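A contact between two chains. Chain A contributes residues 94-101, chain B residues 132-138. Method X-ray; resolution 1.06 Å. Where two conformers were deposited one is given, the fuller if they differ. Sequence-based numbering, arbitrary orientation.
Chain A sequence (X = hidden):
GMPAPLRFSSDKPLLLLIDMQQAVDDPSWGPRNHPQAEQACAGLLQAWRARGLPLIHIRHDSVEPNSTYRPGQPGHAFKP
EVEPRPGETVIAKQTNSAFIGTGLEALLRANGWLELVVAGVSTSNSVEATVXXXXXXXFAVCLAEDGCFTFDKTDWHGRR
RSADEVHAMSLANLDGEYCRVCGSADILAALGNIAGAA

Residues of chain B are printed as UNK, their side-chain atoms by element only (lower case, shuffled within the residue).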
# COMPACT_ATOMS: atom_id res chain seq x y z
N GLN A 94 10.35 4.60 10.81
CA GLN A 94 10.71 5.85 10.14
C GLN A 94 10.09 5.96 8.77
O GLN A 94 10.27 6.98 8.14
CB GLN A 94 12.21 6.01 10.04
CG GLN A 94 12.85 6.24 11.37
CD GLN A 94 14.30 6.65 11.23
OE1 GLN A 94 14.68 7.52 10.42
NE2 GLN A 94 15.13 6.04 12.03
N THR A 95 9.39 4.94 8.29
CA THR A 95 8.70 5.00 7.02
C THR A 95 7.23 4.69 7.26
O THR A 95 6.80 4.49 8.38
CB THR A 95 9.24 3.99 5.96
OG1 THR A 95 8.88 4.48 4.68
CG2 THR A 95 8.55 2.62 6.01
N ASN A 96 6.44 4.60 6.20
CA ASN A 96 5.01 4.41 6.39
C ASN A 96 4.64 3.04 6.91
O ASN A 96 3.82 2.90 7.81
CB ASN A 96 4.27 4.72 5.10
CG ASN A 96 4.62 6.09 4.60
OD1 ASN A 96 5.43 6.26 3.71
ND2 ASN A 96 4.07 7.10 5.26
N SER A 97 5.18 1.99 6.31
CA SER A 97 4.88 0.65 6.75
C SER A 97 5.57 0.30 8.05
O SER A 97 6.77 0.40 8.16
CB SER A 97 5.29 -0.37 5.69
OG SER A 97 5.07 -1.67 6.26
N ALA A 98 4.78 -0.24 8.99
CA ALA A 98 5.31 -0.68 10.30
C ALA A 98 6.27 -1.87 10.20
O ALA A 98 6.92 -2.17 11.18
CB ALA A 98 4.17 -1.02 11.24
N PHE A 99 6.34 -2.53 9.03
CA PHE A 99 7.24 -3.65 8.86
C PHE A 99 8.67 -3.25 8.45
O PHE A 99 9.63 -3.99 8.69
CB PHE A 99 6.70 -4.63 7.82
CG PHE A 99 5.44 -5.31 8.25
CD1 PHE A 99 5.48 -6.46 9.04
CD2 PHE A 99 4.20 -4.81 7.91
CE1 PHE A 99 4.35 -7.10 9.47
CE2 PHE A 99 3.06 -5.43 8.34
CZ PHE A 99 3.12 -6.58 9.12
N ILE A 100 8.82 -2.12 7.82
CA ILE A 100 10.08 -1.80 7.15
C ILE A 100 11.04 -1.16 8.12
O ILE A 100 10.76 -0.15 8.76
CB ILE A 100 9.85 -0.98 5.88
CG1 ILE A 100 9.17 -1.90 4.83
CG2 ILE A 100 11.20 -0.45 5.36
CD1 ILE A 100 8.76 -1.26 3.54
N GLY A 101 12.17 -1.83 8.29
CA GLY A 101 13.23 -1.36 9.16
C GLY A 101 12.97 -1.64 10.62
O GLY A 101 13.68 -1.10 11.47
N UNK B 132 4.32 1.51 -3.12
CA UNK B 132 4.41 1.87 -1.68
C UNK B 132 5.60 1.16 -1.04
O UNK B 132 6.35 1.76 -0.29
c UNK B 132 3.13 1.57 -0.92
n UNK B 132 -0.51 4.08 1.55
c UNK B 132 1.98 2.51 -1.22
c UNK B 132 0.82 2.28 -0.30
n UNK B 132 -2.16 4.38 0.01
c UNK B 132 -0.99 3.86 0.33
n UNK B 132 -0.36 3.10 -0.57
N UNK B 133 5.74 -0.14 -1.32
CA UNK B 133 6.88 -0.85 -0.75
C UNK B 133 8.20 -0.36 -1.32
O UNK B 133 9.16 -0.19 -0.58
c UNK B 133 7.81 -5.15 0.58
c UNK B 133 6.78 -2.34 -0.92
se UNK B 133 5.93 -4.92 0.06
c UNK B 133 5.85 -2.97 0.05
N UNK B 134 8.28 -0.13 -2.63
CA UNK B 134 9.54 0.33 -3.23
C UNK B 134 9.98 1.61 -2.57
O UNK B 134 11.15 1.77 -2.24
c UNK B 134 9.37 0.53 -4.74
N UNK B 135 9.10 2.59 -2.45
CA UNK B 135 9.49 3.86 -1.84
C UNK B 135 9.95 3.68 -0.41
O UNK B 135 10.98 4.23 0.01
N UNK B 136 9.18 2.92 0.37
CA UNK B 136 9.54 2.75 1.77
C UNK B 136 10.84 1.95 1.94
O UNK B 136 11.54 2.16 2.94
c UNK B 136 7.19 2.95 2.86
o UNK B 136 6.29 2.47 3.53
c UNK B 136 8.42 2.07 2.55
n UNK B 136 7.17 4.21 2.43
N UNK B 137 11.15 1.06 0.99
CA UNK B 137 12.41 0.31 1.02
C UNK B 137 13.62 1.18 0.64
O UNK B 137 14.76 0.75 0.81
c UNK B 137 11.31 -3.02 -0.58
c UNK B 137 12.00 -2.74 1.85
c UNK B 137 11.47 -2.04 0.59
c UNK B 137 12.36 -0.89 0.10
N UNK B 138 13.38 2.38 0.12
CA UNK B 138 14.44 3.29 -0.22
C UNK B 138 14.79 3.42 -1.68
O UNK B 138 15.79 4.03 -2.01

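Position 132 of chain B carries seven side-chain atoms: three carbons in a row, a nitrogen, then a carbon bearing two more nitrogens. That chain ending in a guanidinium group can only be arginine. Arg132(B) makes no contact with the chain A stretch, and its three side-chain nitrogens are all hydrogen-bonded elsewhere in the structure. Its backbone O accepts a helical hydrogen bond from the N of position 136, 3.1 Å away.

Position 133 has an unbranched side chain of two carbons, a selenium and a terminal carbon, all of which stay clear of the chain A stretch. The heavy atom identifies selenomethionine, the residue written as Met133(B). Its CA-to-CB bond points sideways, and its side chain comes no closer to the chain A stretch than 4.9 Å, from Met133(B) CG to Ile100(A) CD1. The nearest approach comes instead from the backbone, where Met133(B) O lies 4.3 Å from Ile100(A) CD1. The same O accepts a 2.8 Å hydrogen bond from the N of position 137, continuing the helix.

Position 134 shows a single carbon beyond CA, so it is alanine. Ala134(B) points away from chain A, and its small methyl is buried on a part of the helix that this contact does not use.

Position 135 has no side-chain atoms and is therefore glycine. Its phi/psi values of -61/-46° are ordinary helical ones, and even an ideal CB would find nothing of the chain A stretch within 5.5 Å, so this contact gives no reason for glycine at Gly135(B).

Position 136 has two carbons, the second carrying one oxygen and one nitrogen. The nitrogen lies 3.0 Å from Asn96(A) OD1, and the oxygen 3.0 Å from Ser97(A) N. A short side chain ending in an amide is asparagine. Asn136(B) points toward chain A and suits the site because its amide has a donor and an acceptor side by side: ND2 donates to Asn96(A) OD1, while OD1 accepts from Ser97(A) N. Thr95(A) OG1 also comes within 2.8 Å of Asn136(B) ND2, but the angle is too poor for a hydrogen bond.

Position 137 has four carbons, forked at the second, and one of the two end carbons lies 3.9 Å from Ile100(A) CD1. The fork marks leucine. The CA-to-CB bond of Leu137(B) points away, yet the end of the side chain comes nearer, and CD2 is the carbon that makes this apolar contact.

Position 138 again lacks a side chain: glycine. Gly138(B) has a phi of 104° in a Schellman motif, where a CB would be jammed against the preceding carbonyl O.

The contact thus joins a polar clasp to an apolar patch. Asn136(B) bonds both a side chain and the backbone of chain A, while Ile100(A) CD1 packs 3.5 Å from Asn136(B) CB and also meets Leu137(B). The type I turn from Ser97(A) to Ile100(A), closed by Ile100(A) N to Ser97(A) O at 3.3 Å, links the two parts: its first residue offers its N to the asparagine, and its last supplies the isoleucine.

Chain B, residues 132-138: RMAGNLG
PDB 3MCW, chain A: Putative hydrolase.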